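Local coordinates for extracellular solute-binding protein (Conexibacter woesei, PDB 4P98) that probably captures a small solute outside the cell membrane and hands it to an ABC transporter, as a lipoprotein of the BMP family, at residues A[22-27]-A[53-58]; A[77-82]-A[100-105]; A[63-68]-A[90-95]; A[43-48]-A[247-252]. All coordinates share one frame; numbering follows the deposited sequence.

Contact 1 of 4, residues A[22-27]-A[53-58]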
loop_
_atom_site.group_PDB
_atom_site.type_symbol
_atom_site.label_atom_id
_atom_site.label_comp_id
_atom_site.label_asym_id
_atom_site.label_seq_id
_atom_site.Cartn_x
_atom_site.Cartn_y
_atom_site.Cartn_z
ATOM N N ALA A 22 -3.798 -2.365 19.934
ATOM C CA ALA A 22 -4.990 -1.850 19.277
ATOM C C ALA A 22 -4.568 -1.186 17.982
ATOM O O ALA A 22 -3.632 -0.375 17.983
ATOM C CB ALA A 22 -5.709 -0.846 20.170
ATOM N N ILE A 23 -5.246 -1.549 16.889
ATOM C CA ILE A 23 -5.060 -0.906 15.593
ATOM C C ILE A 23 -6.276 -0.023 15.339
ATOM O O ILE A 23 -7.421 -0.508 15.365
ATOM C CB ILE A 23 -4.947 -1.914 14.428
ATOM C CG1 ILE A 23 -3.969 -3.054 14.731
ATOM C CG2 ILE A 23 -4.580 -1.192 13.141
ATOM C CD1 ILE A 23 -2.518 -2.670 14.841
ATOM N N ILE A 24 -6.027 1.259 15.112
ATOM C CA ILE A 24 -7.062 2.231 14.780
ATOM C C ILE A 24 -6.883 2.603 13.308
ATOM O O ILE A 24 -5.965 3.342 12.971
ATOM C CB ILE A 24 -6.925 3.508 15.637
ATOM C CG1 ILE A 24 -6.806 3.181 17.134
ATOM C CG2 ILE A 24 -8.076 4.462 15.358
ATOM C CD1 ILE A 24 -7.891 2.272 17.653
ATOM N N ALA A 25 -7.761 2.092 12.446
ATOM C CA ALA A 25 -7.619 2.248 11.000
ATOM C C ALA A 25 -8.448 3.404 10.483
ATOM O O ALA A 25 -9.578 3.627 10.939
ATOM C CB ALA A 25 -8.004 0.972 10.284
ATOM N N SER A 26 -7.874 4.116 9.516
ATOM C CA SER A 26 -8.501 5.269 8.893
ATOM C C SER A 26 -9.777 4.866 8.148
ATOM O O SER A 26 -10.791 5.549 8.226
ATOM C CB SER A 26 -7.501 5.907 7.924
ATOM O OG SER A 26 -8.030 7.049 7.284
ATOM N N GLY A 27 -9.709 3.743 7.439
ATOM C CA GLY A 27 -10.827 3.240 6.633
ATOM C C GLY A 27 -11.254 1.840 7.002
ATOM O O GLY A 27 -11.120 1.430 8.149
ATOM N N GLN A 53 -6.802 -5.966 18.990
ATOM C CA GLN A 53 -8.125 -5.412 18.713
ATOM C C GLN A 53 -7.987 -4.417 17.572
ATOM O O GLN A 53 -7.016 -3.661 17.521
ATOM C CB GLN A 53 -8.672 -4.677 19.937
ATOM C CG GLN A 53 -9.075 -5.597 21.080
ATOM C CD GLN A 53 -10.296 -6.424 20.739
ATOM O OE1 GLN A 53 -11.225 -5.940 20.097
ATOM N NE2 GLN A 53 -10.303 -7.680 21.168
ATOM N N ILE A 54 -8.964 -4.406 16.672
ATOM C CA ILE A 54 -8.950 -3.513 15.516
ATOM C C ILE A 54 -10.248 -2.715 15.469
ATOM O O ILE A 54 -11.326 -3.281 15.651
ATOM C CB ILE A 54 -8.773 -4.304 14.201
ATOM C CG1 ILE A 54 -7.454 -5.088 14.243
ATOM C CG2 ILE A 54 -8.828 -3.360 13.000
ATOM C CD1 ILE A 54 -7.251 -6.086 13.134
ATOM N N ARG A 55 -10.135 -1.409 15.255
ATOM C CA ARG A 55 -11.294 -0.548 15.040
ATOM C C ARG A 55 -11.106 0.171 13.716
ATOM O O ARG A 55 -10.007 0.631 13.412
ATOM C CB ARG A 55 -11.454 0.462 16.167
ATOM C CG ARG A 55 -11.563 -0.154 17.550
ATOM C CD ARG A 55 -12.883 -0.895 17.764
ATOM N NE ARG A 55 -12.906 -1.541 19.081
ATOM C CZ ARG A 55 -12.513 -2.789 19.341
ATOM N NH1 ARG A 55 -12.078 -3.603 18.380
ATOM N NH2 ARG A 55 -12.565 -3.237 20.589
ATOM N N GLN A 56 -12.181 0.274 12.942
ATOM C CA GLN A 56 -12.127 0.768 11.564
ATOM C C GLN A 56 -12.885 2.054 11.390
ATOM O O GLN A 56 -13.649 2.445 12.258
ATOM C CB GLN A 56 -12.799 -0.217 10.639
ATOM C CG GLN A 56 -12.431 -1.656 10.856
ATOM C CD GLN A 56 -13.199 -2.542 9.912
ATOM O OE1 GLN A 56 -13.494 -2.154 8.777
ATOM N NE2 GLN A 56 -13.536 -3.739 10.373
ATOM N N GLY A 57 -12.698 2.680 10.231
ATOM C CA GLY A 57 -13.488 3.844 9.819
ATOM C C GLY A 57 -13.301 5.075 10.673
ATOM O O GLY A 57 -14.240 5.847 10.851
ATOM N N LEU A 58 -12.086 5.283 11.185
ATOM C CA LEU A 58 -11.849 6.354 12.141
ATOM C C LEU A 58 -10.968 7.480 11.601
ATOM O O LEU A 58 -10.244 8.129 12.354
ATOM C CB LEU A 58 -11.291 5.770 13.444
ATOM C CG LEU A 58 -12.366 5.008 14.228
ATOM C CD1 LEU A 58 -11.736 4.119 15.288
ATOM C CD2 LEU A 58 -13.367 5.978 14.848
#
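Ile23 and Ile54 lie side by side and point the same way, paired residues on neighbouring parallel strands. The CB of Ile23 packs 4.0 Å from CG1 of Ile54, and its CG1 meets the same atom at 4.1 Å. CG1 stands anti to the carbonyl carbon, and chi2 of -67° then turns CD1 away from Ile54 to the next strand, where it rests on CB of Val80. CG2 branches off anti to the backbone N, and the side chain also touches Ala42 of helix 34-45. Branching at CB suits a residue that touches both neighbouring strands. Strands 22-25 and 53-55, joined through helix 34-45, form a beta-alpha-beta crossover at one border of the six-stranded parallel sheet of this Rossmann-like lobe. The backbone bonds alternate between the strands: Ile23 N to Gln53 O (2.8 Å), Arg55 N to Ile23 O (2.9 Å) and Ala25 N to Arg55 O. Past the strands, Leu58 N reaches Ala25 O at 3.0 Å, and Gly57 N meets Gly27 O from above its carbonyl plane. Gly57 has a positive phi (65°), easily adopted without a side chain. On the face opposite Ile23, CG2 of Ile24 touches CD1 of Leu58 at 3.7 Å.

Contact 2 of 4, residues A[77-82]-A[100-105]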
loop_
_atom_site.group_PDB
_atom_site.type_symbol
_atom_site.label_atom_id
_atom_site.label_comp_id
_atom_site.label_asym_id
_atom_site.label_seq_id
_atom_site.Cartn_x
_atom_site.Cartn_y
_atom_site.Cartn_z
ATOM N N ASP A 77 -0.878 -1.866 25.640
ATOM C CA ASP A 77 0.570 -1.616 25.597
ATOM C C ASP A 77 0.974 -0.767 24.393
ATOM O O ASP A 77 1.875 0.052 24.472
ATOM C CB ASP A 77 1.293 -2.948 25.523
ATOM C CG ASP A 77 1.070 -3.783 26.758
ATOM O OD1 ASP A 77 1.602 -3.411 27.805
ATOM O OD2 ASP A 77 0.353 -4.785 26.685
ATOM N N LEU A 78 0.280 -0.988 23.289
ATOM C CA LEU A 78 0.601 -0.381 22.010
ATOM C C LEU A 78 -0.666 0.022 21.283
ATOM O O LEU A 78 -1.545 -0.821 21.042
ATOM C CB LEU A 78 1.351 -1.391 21.149
ATOM C CG LEU A 78 1.746 -0.944 19.741
ATOM C CD1 LEU A 78 2.647 0.272 19.766
ATOM C CD2 LEU A 78 2.412 -2.090 19.016
ATOM N N VAL A 79 -0.743 1.297 20.912
ATOM C CA VAL A 79 -1.863 1.830 20.148
ATOM C C VAL A 79 -1.354 2.365 18.807
ATOM O O VAL A 79 -0.566 3.317 18.744
ATOM C CB VAL A 79 -2.620 2.922 20.919
ATOM C CG1 VAL A 79 -3.880 3.333 20.162
ATOM C CG2 VAL A 79 -2.972 2.430 22.309
ATOM N N VAL A 80 -1.821 1.738 17.741
ATOM C CA VAL A 80 -1.347 1.990 16.394
ATOM C C VAL A 80 -2.409 2.730 15.577
ATOM O O VAL A 80 -3.503 2.205 15.356
ATOM C CB VAL A 80 -1.033 0.653 15.708
ATOM C CG1 VAL A 80 -0.591 0.869 14.270
ATOM C CG2 VAL A 80 0.016 -0.132 16.495
ATOM N N GLY A 81 -2.082 3.937 15.123
ATOM C CA GLY A 81 -2.934 4.675 14.206
ATOM C C GLY A 81 -2.483 4.437 12.791
ATOM O O GLY A 81 -1.355 4.819 12.406
ATOM N N HIS A 82 -3.350 3.800 12.010
ATOM C CA HIS A 82 -3.014 3.426 10.648
ATOM C C HIS A 82 -3.601 4.409 9.641
ATOM O O HIS A 82 -4.812 4.401 9.380
ATOM C CB HIS A 82 -3.474 2.006 10.350
ATOM C CG HIS A 82 -3.076 1.531 9.000
ATOM N ND1 HIS A 82 -1.758 1.382 8.627
ATOM C CD2 HIS A 82 -3.816 1.169 7.929
ATOM C CE1 HIS A 82 -1.706 0.947 7.384
ATOM N NE2 HIS A 82 -2.943 0.814 6.938
ATOM N N VAL A 100 2.502 4.535 27.798
ATOM C CA VAL A 100 1.861 3.759 26.736
ATOM C C VAL A 100 2.608 4.058 25.438
ATOM O O VAL A 100 3.148 5.152 25.257
ATOM C CB VAL A 100 0.362 4.094 26.633
ATOM C CG1 VAL A 100 -0.322 3.281 25.543
ATOM C CG2 VAL A 100 -0.315 3.818 27.979
ATOM N N HIS A 101 2.647 3.078 24.545
ATOM C CA HIS A 101 3.414 3.175 23.311
ATOM C C HIS A 101 2.471 3.357 22.124
ATOM O O HIS A 101 1.425 2.711 22.053
ATOM C CB HIS A 101 4.283 1.922 23.166
ATOM C CG HIS A 101 5.065 1.603 24.404
ATOM N ND1 HIS A 101 4.684 0.626 25.298
ATOM C CD2 HIS A 101 6.163 2.187 24.933
ATOM C CE1 HIS A 101 5.542 0.594 26.305
ATOM N NE2 HIS A 101 6.447 1.533 26.108
ATOM N N PHE A 102 2.833 4.257 21.212
ATOM C CA PHE A 102 1.977 4.623 20.087
ATOM C C PHE A 102 2.720 4.588 18.761
ATOM O O PHE A 102 3.935 4.799 18.719
ATOM C CB PHE A 102 1.424 6.033 20.290
ATOM C CG PHE A 102 0.583 6.189 21.533
ATOM C CD1 PHE A 102 1.169 6.426 22.767
ATOM C CD2 PHE A 102 -0.801 6.116 21.457
ATOM C CE1 PHE A 102 0.394 6.562 23.911
ATOM C CE2 PHE A 102 -1.585 6.263 22.596
ATOM C CZ PHE A 102 -0.990 6.483 23.815
ATOM N N SER A 103 1.974 4.344 17.686
ATOM C CA SER A 103 2.501 4.415 16.325
ATOM C C SER A 103 1.619 5.299 15.468
ATOM O O SER A 103 0.389 5.259 15.576
ATOM C CB SER A 103 2.587 3.027 15.713
ATOM O OG SER A 103 2.814 3.075 14.317
ATOM N N ALA A 104 2.248 6.086 14.608
ATOM C CA ALA A 104 1.527 6.952 13.683
ATOM C C ALA A 104 2.194 6.895 12.321
ATOM O O ALA A 104 3.393 6.609 12.223
ATOM C CB ALA A 104 1.510 8.379 14.208
ATOM N N SER A 105 1.418 7.156 11.270
ATOM C CA SER A 105 1.949 7.179 9.918
ATOM C C SER A 105 1.768 8.541 9.312
ATOM O O SER A 105 0.879 9.285 9.710
ATOM C CB SER A 105 1.297 6.099 9.054
ATOM O OG SER A 105 -0.086 6.354 8.784
HETATM O O HOH W 1 -1.305 7.609 12.003
HETATM O O HOH W 2 0.909 3.217 12.358
#
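Val79 and Phe102 stand side by side and point the same way from adjacent parallel strands. The CB of Val79 meets the ring obliquely, 3.7 Å from Phe102 CD2. The large apolar ring suits a face roofed by Ile68 of helix 61-73 and by Ile90 and Ala94 of helix 84-94. The second of these helices links the two strands in a beta-alpha-beta unit. Leu78, Val80, His101 and Ser103 occupy the other face, against helix 249-261. There Ser103 packs its CB on the methyls of Val80 while OG bonds to Tyr255 OH, so a small polar residue serves both neighbours. His101 sits beside the start of strand 78-82, its CG held beside its own backbone N (chi1 -49°), which lets ring and backbone share one acceptor: ND1 bonds to Asp77 O at 3.0 Å, and the backbone N reaches the same oxygen at 3.1 Å from the opposite face of the carbonyl plane. Farther on, Gly81 N still bonds to Ser103 O, but the strands then diverge and Gly81 O is 3.8 Å from Ser105 N. One water bridges this pair; a second joins Gly81 O (2.8 Å) to Ser103 OG. The chemistry implies that ND1 of His101 carries a proton, which would be expected to restrain the rotation of the ring, and that two waters satisfy a buried carbonyl where direct pairing of the strands stops.

Contact 3 of 4, residues A[63-68]-A[90-95]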
loop_
_atom_site.group_PDB
_atom_site.type_symbol
_atom_site.label_atom_id
_atom_site.label_comp_id
_atom_site.label_asym_id
_atom_site.label_seq_id
_atom_site.Cartn_x
_atom_site.Cartn_y
_atom_site.Cartn_z
ATOM N N GLN A 63 -13.635 11.460 16.126
ATOM C CA GLN A 63 -14.029 10.108 16.498
ATOM C C GLN A 63 -12.817 9.304 16.972
ATOM O O GLN A 63 -12.896 8.582 17.967
ATOM C CB GLN A 63 -14.688 9.418 15.309
ATOM C CG GLN A 63 -15.817 10.230 14.687
ATOM C CD GLN A 63 -17.016 10.358 15.608
ATOM O OE1 GLN A 63 -17.371 9.414 16.318
ATOM N NE2 GLN A 63 -17.653 11.531 15.596
ATOM N N ALA A 64 -11.696 9.437 16.267
ATOM C CA ALA A 64 -10.481 8.669 16.606
ATOM C C ALA A 64 -9.885 8.992 17.980
ATOM O O ALA A 64 -9.434 8.092 18.679
ATOM C CB ALA A 64 -9.423 8.839 15.527
ATOM N N GLU A 65 -9.869 10.262 18.376
ATOM C CA GLU A 65 -9.181 10.630 19.608
ATOM C C GLU A 65 -9.761 9.942 20.865
ATOM O O GLU A 65 -9.015 9.371 21.644
ATOM C CB GLU A 65 -9.100 12.149 19.761
ATOM C CG GLU A 65 -8.517 12.611 21.082
ATOM C CD GLU A 65 -8.298 14.111 21.145
ATOM O OE1 GLU A 65 -8.092 14.718 20.082
ATOM O OE2 GLU A 65 -8.326 14.679 22.261
ATOM N N PRO A 66 -11.086 9.963 21.050
ATOM C CA PRO A 66 -11.610 9.244 22.227
ATOM C C PRO A 66 -11.393 7.718 22.208
ATOM O O PRO A 66 -11.215 7.117 23.263
ATOM C CB PRO A 66 -13.111 9.577 22.238
ATOM C CG PRO A 66 -13.368 10.512 21.115
ATOM C CD PRO A 66 -12.101 10.769 20.354
ATOM N N VAL A 67 -11.395 7.099 21.027
ATOM C CA VAL A 67 -11.167 5.659 20.908
ATOM C C VAL A 67 -9.723 5.343 21.298
ATOM O O VAL A 67 -9.461 4.404 22.055
ATOM C CB VAL A 67 -11.445 5.159 19.472
ATOM C CG1 VAL A 67 -11.008 3.711 19.293
ATOM C CG2 VAL A 67 -12.919 5.303 19.127
ATOM N N ILE A 68 -8.789 6.134 20.776
ATOM C CA ILE A 68 -7.376 5.999 21.127
ATOM C C ILE A 68 -7.199 6.177 22.646
ATOM O O ILE A 68 -6.544 5.371 23.308
ATOM C CB ILE A 68 -6.513 7.014 20.328
ATOM C CG1 ILE A 68 -6.518 6.651 18.847
ATOM C CG2 ILE A 68 -5.085 7.054 20.859
ATOM C CD1 ILE A 68 -6.113 7.789 17.937
ATOM N N ILE A 90 -3.323 10.398 17.361
ATOM C CA ILE A 90 -2.300 9.602 18.028
ATOM C C ILE A 90 -1.310 10.501 18.759
ATOM O O ILE A 90 -1.032 10.283 19.931
ATOM C CB ILE A 90 -1.521 8.690 17.063
ATOM C CG1 ILE A 90 -2.399 7.546 16.564
ATOM C CG2 ILE A 90 -0.257 8.149 17.742
ATOM C CD1 ILE A 90 -2.617 6.445 17.585
ATOM N N LEU A 91 -0.791 11.521 18.084
ATOM C CA LEU A 91 0.235 12.362 18.701
ATOM C C LEU A 91 -0.288 13.125 19.921
ATOM O O LEU A 91 0.437 13.309 20.884
ATOM C CB LEU A 91 0.830 13.343 17.695
ATOM C CG LEU A 91 1.510 12.709 16.481
ATOM C CD1 LEU A 91 1.875 13.790 15.493
ATOM C CD2 LEU A 91 2.749 11.952 16.905
ATOM N N ARG A 92 -1.547 13.554 19.876
ATOM C CA ARG A 92 -2.145 14.297 20.988
ATOM C C ARG A 92 -2.346 13.426 22.228
ATOM O O ARG A 92 -1.989 13.824 23.343
ATOM C CB ARG A 92 -3.482 14.911 20.561
ATOM C CG ARG A 92 -3.388 15.922 19.424
ATOM C CD ARG A 92 -4.740 16.574 19.215
ATOM N NE ARG A 92 -5.030 17.393 20.378
ATOM C CZ ARG A 92 -4.616 18.642 20.538
ATOM N NH1 ARG A 92 -3.932 19.259 19.579
ATOM N NH2 ARG A 92 -4.904 19.286 21.658
ATOM N N VAL A 93 -2.900 12.233 22.027
ATOM C CA VAL A 93 -3.189 11.335 23.137
ATOM C C VAL A 93 -1.893 10.785 23.729
ATOM O O VAL A 93 -1.798 10.615 24.938
ATOM C CB VAL A 93 -4.168 10.214 22.729
ATOM C CG1 VAL A 93 -4.431 9.257 23.882
ATOM C CG2 VAL A 93 -5.484 10.831 22.275
ATOM N N ALA A 94 -0.888 10.546 22.887
ATOM C CA ALA A 94 0.416 10.095 23.370
ATOM C C ALA A 94 0.956 10.952 24.522
ATOM O O ALA A 94 1.522 10.412 25.470
ATOM C CB ALA A 94 1.434 10.041 22.227
ATOM N N THR A 95 0.753 12.269 24.451
ATOM C CA THR A 95 1.220 13.179 25.498
ATOM C C THR A 95 0.530 12.925 26.840
ATOM O O THR A 95 1.082 13.270 27.872
ATOM C CB THR A 95 1.019 14.662 25.122
ATOM O OG1 THR A 95 -0.385 14.972 25.112
ATOM C CG2 THR A 95 1.637 14.975 23.750
HETATM O O HOH W 3 -6.345 16.625 22.808
#
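Ile68 and Val93 join helices 61-73 and 84-94, neighbours that cover one face of the parallel sheet in this Rossmann-like alpha/beta lobe. The helices run in broadly the same direction, as expected for successive connections in such a sheet, and their short segments cross at -37° with the axes 9.4 Å apart. Ile68 carries the inner part of the contact with two branches. With CG1 anti to the carbonyl carbon (chi1 -68°), CG2 is left anti to the backbone N and rests on Val93, 3.8 Å from CB and equally close to CG1. The other branch ends in CD1, which meets CD1 of Ile90 at 3.8 Å, the two side chains crossing at about a right angle. Beta-branched residues suit this seam because their methyls spread to meet more than one neighbour. Below them Phe102 of the sheet touches both Ile68 and Ile90, so the helix pair is seated on the strands as well as on itself.

Toward the solvent the character changes. Glu65 extends from its helix with its CG against CG2 of Val93 (3.7 Å), so the long aliphatic part covers the valine while the carboxylate continues outward to Arg92. The opposite charges are near enough to attract, though Glu65 OE1 stays 4.1 Å from Arg92 NE, beyond a salt bridge, and OE2 has a direct salt bridge to Arg69 on its own helix. A water lying in the guanidinium plane of Arg92 closes the gap, giving a hydrogen to Glu65 OE2 at 2.8 Å and accepting one from Arg92 NE at 2.9 Å.

Contact 4 of 4, residues A[43-48]-A[247-252]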
loop_
_atom_site.group_PDB
_atom_site.type_symbol
_atom_site.label_atom_id
_atom_site.label_comp_id
_atom_site.label_asym_id
_atom_site.label_seq_id
_atom_site.Cartn_x
_atom_site.Cartn_y
_atom_site.Cartn_z
ATOM N N GLU A 43 -2.945 -9.634 12.123
ATOM C CA GLU A 43 -3.269 -11.058 12.231
ATOM C C GLU A 43 -1.996 -11.891 12.360
ATOM O O GLU A 43 -1.897 -12.732 13.239
ATOM C CB GLU A 43 -4.080 -11.544 11.021
ATOM C CG GLU A 43 -5.579 -11.415 11.188
ATOM C CD GLU A 43 -6.096 -12.233 12.362
ATOM O OE1 GLU A 43 -6.080 -13.482 12.288
ATOM O OE2 GLU A 43 -6.511 -11.626 13.364
ATOM N N ARG A 44 -1.026 -11.642 11.491
ATOM C CA ARG A 44 0.233 -12.379 11.534
ATOM C C ARG A 44 1.015 -12.121 12.824
ATOM O O ARG A 44 1.770 -12.989 13.260
ATOM C CB ARG A 44 1.096 -12.069 10.307
ATOM C CG ARG A 44 0.477 -12.547 9.000
ATOM C CD ARG A 44 1.162 -11.923 7.800
ATOM N NE ARG A 44 2.449 -12.558 7.508
ATOM C CZ ARG A 44 3.493 -11.956 6.930
ATOM N NH1 ARG A 44 4.605 -12.658 6.710
ATOM N NH2 ARG A 44 3.445 -10.656 6.577
ATOM N N LEU A 45 0.820 -10.949 13.433
ATOM C CA LEU A 45 1.503 -10.582 14.680
ATOM C C LEU A 45 1.043 -11.409 15.883
ATOM O O LEU A 45 1.759 -11.505 16.874
ATOM C CB LEU A 45 1.300 -9.099 14.976
ATOM C CG LEU A 45 2.171 -8.435 16.034
ATOM C CD1 LEU A 45 3.602 -8.303 15.524
ATOM C CD2 LEU A 45 1.608 -7.062 16.384
ATOM N N LYS A 46 -0.138 -12.013 15.802
ATOM C CA LYS A 46 -0.621 -12.890 16.885
ATOM C C LYS A 46 0.364 -14.022 17.204
ATOM O O LYS A 46 0.496 -14.434 18.355
ATOM C CB LYS A 46 -1.999 -13.446 16.545
ATOM C CG LYS A 46 -3.033 -12.337 16.424
ATOM C CD LYS A 46 -4.438 -12.840 16.146
ATOM C CE LYS A 46 -5.389 -11.653 16.101
ATOM N NZ LYS A 46 -6.799 -12.096 15.895
ATOM N N ALA A 47 1.079 -14.495 16.187
ATOM C CA ALA A 47 2.103 -15.530 16.373
ATOM C C ALA A 47 3.323 -15.041 17.152
ATOM O O ALA A 47 4.084 -15.846 17.666
ATOM C CB ALA A 47 2.538 -16.084 15.025
ATOM N N ASP A 48 3.514 -13.727 17.231
ATOM C CA ASP A 48 4.592 -13.148 18.025
ATOM C C ASP A 48 4.133 -12.814 19.447
ATOM O O ASP A 48 4.868 -12.172 20.196
ATOM C CB ASP A 48 5.140 -11.895 17.336
ATOM C CG ASP A 48 5.695 -12.189 15.966
ATOM O OD1 ASP A 48 6.683 -12.930 15.891
ATOM O OD2 ASP A 48 5.148 -11.705 14.953
ATOM N N ASP A 247 4.100 -4.167 3.511
ATOM C CA ASP A 247 4.250 -5.215 4.510
ATOM C C ASP A 247 4.592 -4.559 5.830
ATOM O O ASP A 247 5.756 -4.180 6.071
ATOM C CB ASP A 247 5.347 -6.209 4.105
ATOM C CG ASP A 247 5.488 -7.361 5.090
ATOM O OD1 ASP A 247 4.640 -7.511 6.005
ATOM O OD2 ASP A 247 6.478 -8.111 4.968
ATOM N N LEU A 248 3.593 -4.429 6.698
ATOM C CA LEU A 248 3.798 -3.778 7.991
ATOM C C LEU A 248 4.279 -4.726 9.077
ATOM O O LEU A 248 4.590 -4.278 10.181
ATOM C CB LEU A 248 2.526 -3.068 8.435
ATOM C CG LEU A 248 2.407 -1.674 7.803
ATOM C CD1 LEU A 248 0.961 -1.247 7.667
ATOM C CD2 LEU A 248 3.191 -0.655 8.619
ATOM N N LEU A 249 4.347 -6.024 8.782
ATOM C CA LEU A 249 4.670 -7.003 9.825
ATOM C C LEU A 249 6.054 -6.755 10.448
ATOM O O LEU A 249 6.144 -6.716 11.659
ATOM C CB LEU A 249 4.493 -8.455 9.355
ATOM C CG LEU A 249 4.806 -9.493 10.432
ATOM C CD1 LEU A 249 3.887 -9.378 11.643
ATOM C CD2 LEU A 249 4.756 -10.893 9.850
ATOM N N PRO A 250 7.116 -6.543 9.637
ATOM C CA PRO A 250 8.425 -6.272 10.288
ATOM C C PRO A 250 8.398 -5.055 11.223
ATOM O O PRO A 250 8.985 -5.090 12.322
ATOM C CB PRO A 250 9.360 -6.024 9.107
ATOM C CG PRO A 250 8.778 -6.865 8.006
ATOM C CD PRO A 250 7.271 -6.772 8.189
ATOM N N THR A 251 7.701 -4.000 10.809
ATOM C CA THR A 251 7.550 -2.815 11.645
ATOM C C THR A 251 6.829 -3.154 12.958
ATOM O O THR A 251 7.288 -2.790 14.038
ATOM C CB THR A 251 6.817 -1.691 10.890
ATOM O OG1 THR A 251 7.587 -1.307 9.746
ATOM C CG2 THR A 251 6.589 -0.476 11.789
ATOM N N TYR A 252 5.707 -3.861 12.865
ATOM C CA TYR A 252 4.962 -4.267 14.054
ATOM C C TYR A 252 5.756 -5.193 14.974
ATOM O O TYR A 252 5.673 -5.086 16.203
ATOM C CB TYR A 252 3.659 -4.967 13.652
ATOM C CG TYR A 252 2.560 -4.062 13.082
ATOM C CD1 TYR A 252 2.737 -2.691 12.912
ATOM C CD2 TYR A 252 1.346 -4.610 12.682
ATOM C CE1 TYR A 252 1.727 -1.898 12.367
ATOM C CE2 TYR A 252 0.335 -3.829 12.145
ATOM C CZ TYR A 252 0.529 -2.470 11.991
ATOM O OH TYR A 252 -0.487 -1.692 11.450
HETATM O O HOH W 4 6.788 -10.169 6.666
HETATM O O HOH W 5 1.872 -8.345 6.433
#
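Arg44 and Asp247 provide the charged interaction of this contact, a long salt bridge with Arg44 NH2 3.4 Å from Asp247 OD1. Their side chains cross at about a right angle, yet the guanidinium and carboxylate planes are turned by just 28°. One water bridges the pair, accepting from Arg44 NH2 (2.8 Å) and donating to Asp247 OD1; another donates to Asp247 OD2 and takes a weak bond from Arg44 NH1. Asp247 OD1 also accepts from Leu249 N at 3.2 Å, a capping bond that suits a short acidic side chain just before a helix and would be expected to fix the carboxylate for Arg44.

The helices involved, 34-45 and 249-261, pack on the same face of the six-stranded sheet. Helix 249-261 comes after the chain has passed through the second lobe and leads back into strand 268-271 of the first, the interlaced path known from periplasmic binding proteins.

Apolar contacts lie beside the charges. Leu249 sets CD2 over the centre of the Arg44 guanidinium, 3.3 Å above its plane, so the flat cation is used as a packing surface. Leu249 CG is anti to the backbone N (chi1 -179°), which carries it toward the other helix; there chi2 of 62° sets CD1, 4.0 Å from Leu45 CD1. Leu45 in turn crosses Tyr252 at about a right angle, its CD1 lying 3.8 Å from the tyrosine CB.

Overall arrangement
All four contacts belong to one lobe. Contacts 1 and 2 are neighbouring parts of the same sheet, their centres about 11 Å apart, because strands 22-25 and 78-82 pair directly: Ile24 N lies 2.7 Å from Val80 O. Contact 3 covers one face of both, about 12 Å from contact 1 and about 9 Å from contact 2 between centres. Contact 4 lies on the other face, so its centre is about 22 Å from that of contact 3, yet Tyr252 OH reaches Ile23 and Val80. Contacts 2 and 3 are nested in the long loop that contact 4 closes. In related binding proteins the solute lies between the two lobes, and this lobe would form one wall.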